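Local coordinates for vacuolar protein sorting-associated protein 29 (Entamoeba histolytica, PDB 5XCJ) that probably serves in retromer-dependent protein transport, using a metallophosphoesterase fold that binds zinc, at residues R25-R30 with R50-E55; G126-N131 with S158-Y163; P19-D24 with G170-E175. The protein carries 1 engineered substitution. One frame throughout, in Å; residues are numbered along the deposited sequence.

Contact 1. Residues R25-R30 with R50-E55; sequences RLNTGR and RTLARE
L52 carries its CG anti to the carbonyl carbon (chi1 -52°) and L26 does the same (chi1 -65°), a pair of torsions that sets the two isobutyl groups side by side over the sheet, beneath the helices. The two leucines cross there at a slant: CD2 of L52 lies 3.9 Å from CB of L26, while CD1 of L52 reaches CD1 of L26 at 4.1 Å. The CD2 methyl of L52 also sits 3.4 Å from OD1 of N27, so the amide oxygen rests against a hydrocarbon surface at the outer margin. T51 is close by, but its OG1 is hydrogen-bonded to the carbonyl oxygen of I48, inside its own helix. Helices 20-28 and 43-52 are the successive crossovers of the parallel strands 2-6, 33-36 and 55-58, and L4 of the first strand touches both leucines, so the pair lies where the two helices meet the sheet. No direct hydrogen bond joins the segments; two waters bridge the helix ends instead. Water 1 is hydrogen-bonded to O of L26 at 2.7 Å and to O of L52 at 2.9 Å. Water 2 does the same job for O of N27 and O of T51, the second bond being 3.1 Å long.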
# COMPACT_ATOMS: atom_id res chain seq x y z
N ARG A 25 -9.52 8.02 11.30
CA ARG A 25 -9.08 8.93 10.25
C ARG A 25 -9.56 8.53 8.85
O ARG A 25 -10.00 9.36 8.07
CB ARG A 25 -7.56 9.03 10.25
CG ARG A 25 -6.97 9.62 8.99
CD ARG A 25 -7.25 11.11 8.92
NE ARG A 25 -6.98 11.67 7.61
CZ ARG A 25 -7.78 11.53 6.56
NH1 ARG A 25 -8.90 10.84 6.65
NH2 ARG A 25 -7.45 12.09 5.40
N LEU A 26 -9.40 7.25 8.53
CA LEU A 26 -9.80 6.68 7.25
C LEU A 26 -11.31 6.71 7.00
O LEU A 26 -11.76 6.91 5.89
CB LEU A 26 -9.24 5.27 7.10
CG LEU A 26 -7.71 5.15 7.02
CD1 LEU A 26 -7.24 3.71 7.01
CD2 LEU A 26 -7.14 5.93 5.85
N ASN A 27 -12.08 6.52 8.07
CA ASN A 27 -13.54 6.48 8.01
C ASN A 27 -14.22 7.77 7.55
O ASN A 27 -15.32 7.72 7.01
CB ASN A 27 -14.13 5.96 9.32
CG ASN A 27 -14.26 4.45 9.34
OD1 ASN A 27 -14.65 3.84 8.35
ND2 ASN A 27 -13.93 3.84 10.48
N THR A 28 -13.62 8.92 7.82
CA THR A 28 -14.23 10.19 7.41
C THR A 28 -13.72 10.79 6.10
O THR A 28 -14.29 11.75 5.60
CB THR A 28 -14.09 11.25 8.52
OG1 THR A 28 -12.71 11.40 8.85
CG2 THR A 28 -14.87 10.85 9.75
N GLY A 29 -12.61 10.30 5.61
CA GLY A 29 -12.03 10.88 4.42
C GLY A 29 -12.87 10.68 3.20
O GLY A 29 -13.65 9.74 3.12
N ARG A 30 -12.75 11.59 2.24
CA ARG A 30 -13.45 11.45 0.98
C ARG A 30 -12.52 10.65 0.08
O ARG A 30 -12.05 11.15 -0.94
CB ARG A 30 -13.74 12.81 0.35
CG ARG A 30 -14.84 12.78 -0.69
CD ARG A 30 -16.20 12.72 -0.03
NE ARG A 30 -17.22 12.12 -0.89
CZ ARG A 30 -17.75 10.91 -0.70
NH1 ARG A 30 -17.35 10.15 0.32
NH2 ARG A 30 -18.67 10.46 -1.53
N ARG A 50 -14.17 -1.82 1.99
CA ARG A 50 -15.36 -1.48 1.21
C ARG A 50 -16.06 -0.25 1.81
O ARG A 50 -16.65 0.53 1.08
CB ARG A 50 -16.31 -2.67 1.12
CG ARG A 50 -16.20 -3.48 -0.16
CD ARG A 50 -14.89 -3.24 -0.89
NE ARG A 50 -15.03 -3.29 -2.34
CZ ARG A 50 -15.53 -2.30 -3.07
NH1 ARG A 50 -15.96 -1.19 -2.49
NH2 ARG A 50 -15.62 -2.42 -4.38
N THR A 51 -16.01 -0.12 3.13
CA THR A 51 -16.58 1.05 3.79
C THR A 51 -15.83 2.36 3.50
O THR A 51 -16.44 3.41 3.33
CB THR A 51 -16.70 0.87 5.32
OG1 THR A 51 -15.40 0.80 5.91
CG2 THR A 51 -17.49 -0.39 5.66
N LEU A 52 -14.51 2.28 3.46
CA LEU A 52 -13.65 3.44 3.23
C LEU A 52 -13.77 4.15 1.88
O LEU A 52 -13.75 5.37 1.82
CB LEU A 52 -12.19 3.05 3.47
CG LEU A 52 -11.90 2.38 4.80
CD1 LEU A 52 -10.42 2.06 4.95
CD2 LEU A 52 -12.39 3.24 5.95
N ALA A 53 -13.85 3.38 0.80
CA ALA A 53 -13.96 3.98 -0.52
C ALA A 53 -14.90 3.21 -1.43
O ALA A 53 -15.17 2.04 -1.21
CB ALA A 53 -12.59 4.09 -1.16
N ARG A 54 -15.43 3.89 -2.45
CA ARG A 54 -16.32 3.25 -3.41
C ARG A 54 -15.60 2.18 -4.21
O ARG A 54 -16.13 1.10 -4.44
CB ARG A 54 -16.91 4.29 -4.35
N GLU A 55 -14.38 2.48 -4.63
CA GLU A 55 -13.58 1.57 -5.44
C GLU A 55 -12.43 0.98 -4.65
O GLU A 55 -11.55 1.70 -4.19
CB GLU A 55 -13.04 2.32 -6.67
CG GLU A 55 -12.73 1.45 -7.87
CD GLU A 55 -12.44 2.28 -9.12
OE1 GLU A 55 -13.02 3.37 -9.25
OE2 GLU A 55 -11.62 1.85 -9.95
O HOH W 1 -13.93 6.77 4.33
O HOH W 2 -16.39 6.04 4.91

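Contact 2. Residues G126-N131 with S158-Y163; sequences GKYFLN and SELTIY
Y128 and L160 make the one CH-pi contact here: CD2 of L160 hangs over a face of the phenol ring, 4.2 Å from its centroid and only 15° off the ring normal. The methyl is displaced toward the rim and lies closest to CG of Y128, at 4.1 Å. L160 delivers it by placing CG anti to the backbone N (chi1 166°), while the two side chains run past each other in opposite directions. F179 of strand 171-179 also meets the ring, their planes inclined at a wide angle.

The aliphatic part is a single pair of methyls, CD2 of L130 against CD1 of I162, 3.9 Å apart. M151 packs on L130, L153 on I162, and T121 touches both, so the pair is buried among side chains of both sheets.

Main chain plays no part across the gap. CA of Y128 and CA of L160 are 9.7 Å apart, and CA of L130 and CA of I162 9.2 Å, a spacing filled by side chains; strand 127-131 instead makes its backbone hydrogen bonds with D109, L111 and T113 on one flank and K122 on the other. This is two sheets packed face to face, the central beta sandwich of the calcineurin-like metallophosphoesterase fold.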
# COMPACT_ATOMS: atom_id res chain seq x y z
N GLY A 126 12.42 9.19 -12.79
CA GLY A 126 11.15 9.77 -13.18
C GLY A 126 9.94 8.89 -12.91
O GLY A 126 8.81 9.27 -13.17
N LYS A 127 10.20 7.72 -12.35
CA LYS A 127 9.15 6.77 -11.98
C LYS A 127 9.05 6.74 -10.46
O LYS A 127 10.02 6.99 -9.76
CB LYS A 127 9.43 5.38 -12.54
CG LYS A 127 9.71 5.33 -14.03
CD LYS A 127 8.55 5.87 -14.84
CE LYS A 127 9.00 6.29 -16.23
NZ LYS A 127 7.87 6.50 -17.16
N TYR A 128 7.86 6.43 -9.95
CA TYR A 128 7.64 6.41 -8.51
C TYR A 128 7.34 5.03 -7.96
O TYR A 128 6.50 4.32 -8.49
CB TYR A 128 6.52 7.38 -8.15
CG TYR A 128 6.70 8.74 -8.79
CD1 TYR A 128 6.20 9.01 -10.04
CD2 TYR A 128 7.38 9.75 -8.12
CE1 TYR A 128 6.37 10.25 -10.63
CE2 TYR A 128 7.55 10.99 -8.69
CZ TYR A 128 7.04 11.24 -9.94
OH TYR A 128 7.22 12.47 -10.51
N PHE A 129 8.05 4.67 -6.91
CA PHE A 129 7.87 3.39 -6.25
C PHE A 129 7.37 3.64 -4.84
O PHE A 129 8.06 4.27 -4.04
CB PHE A 129 9.19 2.62 -6.24
CG PHE A 129 9.67 2.23 -7.60
CD1 PHE A 129 10.30 3.15 -8.42
CD2 PHE A 129 9.47 0.95 -8.08
CE1 PHE A 129 10.74 2.79 -9.68
CE2 PHE A 129 9.90 0.59 -9.34
CZ PHE A 129 10.53 1.51 -10.14
N LEU A 130 6.19 3.12 -4.54
CA LEU A 130 5.55 3.32 -3.24
C LEU A 130 5.22 2.05 -2.46
O LEU A 130 4.73 1.08 -3.02
CB LEU A 130 4.28 4.15 -3.41
CG LEU A 130 4.37 5.28 -4.44
CD1 LEU A 130 3.02 5.93 -4.68
CD2 LEU A 130 5.39 6.30 -3.98
N ASN A 131 5.55 2.06 -1.18
CA ASN A 131 5.24 0.96 -0.28
C ASN A 131 4.62 1.59 0.97
O ASN A 131 5.27 2.38 1.64
CB ASN A 131 6.52 0.21 0.05
CG ASN A 131 6.27 -1.04 0.87
OD1 ASN A 131 5.38 -1.08 1.71
ND2 ASN A 131 7.07 -2.06 0.63
N SER A 158 -1.03 15.43 -13.22
CA SER A 158 0.38 15.07 -13.09
C SER A 158 0.99 15.45 -11.75
O SER A 158 2.18 15.25 -11.53
CB SER A 158 1.19 15.67 -14.24
OG SER A 158 0.90 15.01 -15.46
N GLU A 159 0.18 16.00 -10.86
CA GLU A 159 0.68 16.39 -9.55
C GLU A 159 0.43 15.25 -8.57
O GLU A 159 -0.68 14.78 -8.43
CB GLU A 159 -0.00 17.67 -9.06
CG GLU A 159 -0.02 18.81 -10.07
CD GLU A 159 -0.43 20.13 -9.46
OE1 GLU A 159 -0.42 20.25 -8.22
OE2 GLU A 159 -0.76 21.06 -10.23
N LEU A 160 1.49 14.80 -7.92
CA LEU A 160 1.38 13.71 -6.97
C LEU A 160 1.85 14.10 -5.58
O LEU A 160 2.96 14.58 -5.41
CB LEU A 160 2.17 12.50 -7.47
CG LEU A 160 2.46 11.36 -6.49
CD1 LEU A 160 1.16 10.72 -6.03
CD2 LEU A 160 3.35 10.32 -7.15
N THR A 161 0.99 13.90 -4.59
CA THR A 161 1.35 14.20 -3.21
C THR A 161 1.16 12.95 -2.34
O THR A 161 0.12 12.32 -2.41
CB THR A 161 0.53 15.36 -2.62
OG1 THR A 161 0.71 16.53 -3.42
CG2 THR A 161 0.97 15.64 -1.20
N ILE A 162 2.16 12.64 -1.55
CA ILE A 162 2.12 11.47 -0.69
C ILE A 162 2.11 11.83 0.78
O ILE A 162 2.99 12.54 1.25
CB ILE A 162 3.34 10.55 -0.93
CG1 ILE A 162 3.25 9.88 -2.30
CG2 ILE A 162 3.47 9.53 0.18
CD1 ILE A 162 4.53 9.99 -3.11
N TYR A 163 1.11 11.34 1.50
CA TYR A 163 1.00 11.57 2.93
C TYR A 163 1.36 10.26 3.61
O TYR A 163 0.55 9.33 3.62
CB TYR A 163 -0.42 11.97 3.32
CG TYR A 163 -0.90 13.29 2.78
CD1 TYR A 163 -0.68 14.46 3.48
CD2 TYR A 163 -1.58 13.36 1.58
CE1 TYR A 163 -1.12 15.67 3.00
CE2 TYR A 163 -2.02 14.58 1.08
CZ TYR A 163 -1.79 15.73 1.80
OH TYR A 163 -2.21 16.94 1.32

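Contact 3. Residues P19-D24 with G170-E175; sequences PQVFLD and GSVKCE
V172 meets V21 and F22 across this contact, and the strand that bears it starts at S171, just after G170, whose positive phi (81°) suits the tight turn between strands 159-168 and 171-179. S171 faces away from the helix; its OG is hydrogen-bonded to the carbonyl oxygen of V168, tying the strand's beginning back across the turn.

V172 then points at the helix and does all the touching, one branch for each partner. Its CG1 stands anti to the backbone N (chi1 -179°), which carries that methyl to the edge of the F22 ring, near the ring plane and 4.4 Å from CE1 of F22. The other methyl, CG2, meets CG2 of V21 at 3.9 Å, the two valines passing in opposite directions. L167 of the neighbouring strand touches V172 as well as P19.

The ring that receives CG1 is held from several directions. P19, at the N-cap position of helix 20-28, lays its CG over one face of F22, 4.1 Å above the plane and displaced toward the rim, while F150 meets F22 edge-to-face and P148 adds a further contact. One helical turn apart, Q20 and D24 are joined by a nearly straight bond from NE2 of Q20 to OD1 of D24, 2.9 Å long, which arrives from above the carboxylate plane.

Beyond V172 the strand leaves the helix behind. K173 pairs through its backbone with T166, C174 packs on Y165, and E175 bonds through its backbone to E164, all partners on strand 159-168. The helix between the first two parallel strands of the metallophosphoesterase sandwich thus rests its N-terminal turn on strand 171-179, the second strand of the C-terminal beta hairpin and the edge strand of the larger sheet.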
# COMPACT_ATOMS: atom_id res chain seq x y z
N PRO A 19 -4.75 -0.05 14.07
CA PRO A 19 -4.93 0.91 15.17
C PRO A 19 -6.23 1.69 14.97
O PRO A 19 -6.58 2.05 13.86
CB PRO A 19 -3.72 1.83 15.03
CG PRO A 19 -2.69 0.98 14.38
CD PRO A 19 -3.44 0.09 13.43
N GLN A 20 -6.93 1.94 16.07
CA GLN A 20 -8.21 2.63 16.00
C GLN A 20 -8.07 4.03 15.41
O GLN A 20 -8.94 4.47 14.68
CB GLN A 20 -8.90 2.69 17.36
CG GLN A 20 -10.36 3.09 17.27
CD GLN A 20 -11.16 2.22 16.32
OE1 GLN A 20 -11.08 1.00 16.36
NE2 GLN A 20 -11.94 2.85 15.46
N VAL A 21 -6.95 4.69 15.69
CA VAL A 21 -6.72 6.04 15.20
C VAL A 21 -6.72 6.05 13.68
O VAL A 21 -7.29 6.94 13.07
CB VAL A 21 -5.42 6.66 15.75
CG1 VAL A 21 -5.63 7.13 17.17
CG2 VAL A 21 -4.26 5.69 15.67
N PHE A 22 -6.10 5.05 13.07
CA PHE A 22 -6.06 4.95 11.62
C PHE A 22 -7.47 4.79 11.08
O PHE A 22 -7.85 5.41 10.09
CB PHE A 22 -5.23 3.73 11.19
CG PHE A 22 -3.75 3.95 11.24
CD1 PHE A 22 -3.23 5.12 11.74
CD2 PHE A 22 -2.88 2.98 10.76
CE1 PHE A 22 -1.87 5.33 11.77
CE2 PHE A 22 -1.52 3.18 10.80
CZ PHE A 22 -1.01 4.35 11.30
N LEU A 23 -8.24 3.93 11.73
CA LEU A 23 -9.62 3.67 11.33
C LEU A 23 -10.49 4.91 11.45
O LEU A 23 -11.27 5.21 10.56
CB LEU A 23 -10.21 2.53 12.15
CG LEU A 23 -9.63 1.16 11.81
CD1 LEU A 23 -10.18 0.07 12.73
CD2 LEU A 23 -9.89 0.82 10.36
N ASP A 24 -10.34 5.66 12.53
CA ASP A 24 -11.13 6.87 12.71
C ASP A 24 -10.81 7.88 11.61
O ASP A 24 -11.69 8.54 11.08
CB ASP A 24 -10.87 7.50 14.07
CG ASP A 24 -11.38 6.66 15.21
OD1 ASP A 24 -12.12 5.69 14.95
OD2 ASP A 24 -11.05 6.95 16.37
N GLY A 170 3.21 5.14 20.10
CA GLY A 170 1.88 5.50 20.55
C GLY A 170 1.39 6.84 20.06
O GLY A 170 0.31 7.29 20.43
N SER A 171 2.20 7.48 19.23
CA SER A 171 1.86 8.77 18.65
C SER A 171 1.96 8.73 17.13
O SER A 171 2.95 8.25 16.58
CB SER A 171 2.74 9.88 19.22
OG SER A 171 4.09 9.72 18.83
N VAL A 172 0.93 9.21 16.45
CA VAL A 172 0.88 9.24 15.00
C VAL A 172 1.76 10.34 14.41
O VAL A 172 1.76 11.46 14.90
CB VAL A 172 -0.57 9.40 14.50
CG1 VAL A 172 -0.66 9.39 12.98
CG2 VAL A 172 -1.44 8.30 15.09
N LYS A 173 2.48 9.99 13.36
CA LYS A 173 3.35 10.93 12.66
C LYS A 173 3.01 10.92 11.18
O LYS A 173 2.71 9.87 10.61
CB LYS A 173 4.81 10.56 12.88
CG LYS A 173 5.34 10.87 14.26
CD LYS A 173 5.72 12.33 14.39
CE LYS A 173 7.13 12.50 14.91
NZ LYS A 173 7.63 13.90 14.75
N CYS A 174 3.01 12.09 10.56
CA CYS A 174 2.72 12.20 9.14
C CYS A 174 3.74 13.07 8.41
O CYS A 174 4.13 14.12 8.89
CB CYS A 174 1.32 12.74 8.91
SG CYS A 174 0.84 12.92 7.18
N GLU A 175 4.17 12.61 7.24
CA GLU A 175 5.12 13.33 6.40
C GLU A 175 4.55 13.52 5.00
O GLU A 175 3.92 12.62 4.46
CB GLU A 175 6.46 12.60 6.32
CG GLU A 175 7.50 13.32 5.48
CD GLU A 175 8.91 12.89 5.75
OE1 GLU A 175 9.12 11.88 6.44
OE2 GLU A 175 9.83 13.56 5.24

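Helix 20-28 serves two of the contacts: its first turn meets strand 171-179 in contact 3 and its last turn meets helix 43-52 in contact 1, with centres about 15 Å apart. The centre of contact 2 lies about 21 Å from the centre of each, between the two sheets. Strands 159-168 and 171-179 are neighbours in the six-stranded sheet, and contacts 2 and 3 touch there, where CB of Y163 lies 4.2 Å from SG of C174. Along the chain, contact 1 closes before contact 2 opens, and contact 3 spans both, bringing the C-terminal hairpin back to the first helix. Together they join the helices on the outer face of the larger sheet, that sheet and the second sheet of one metallophosphoesterase domain.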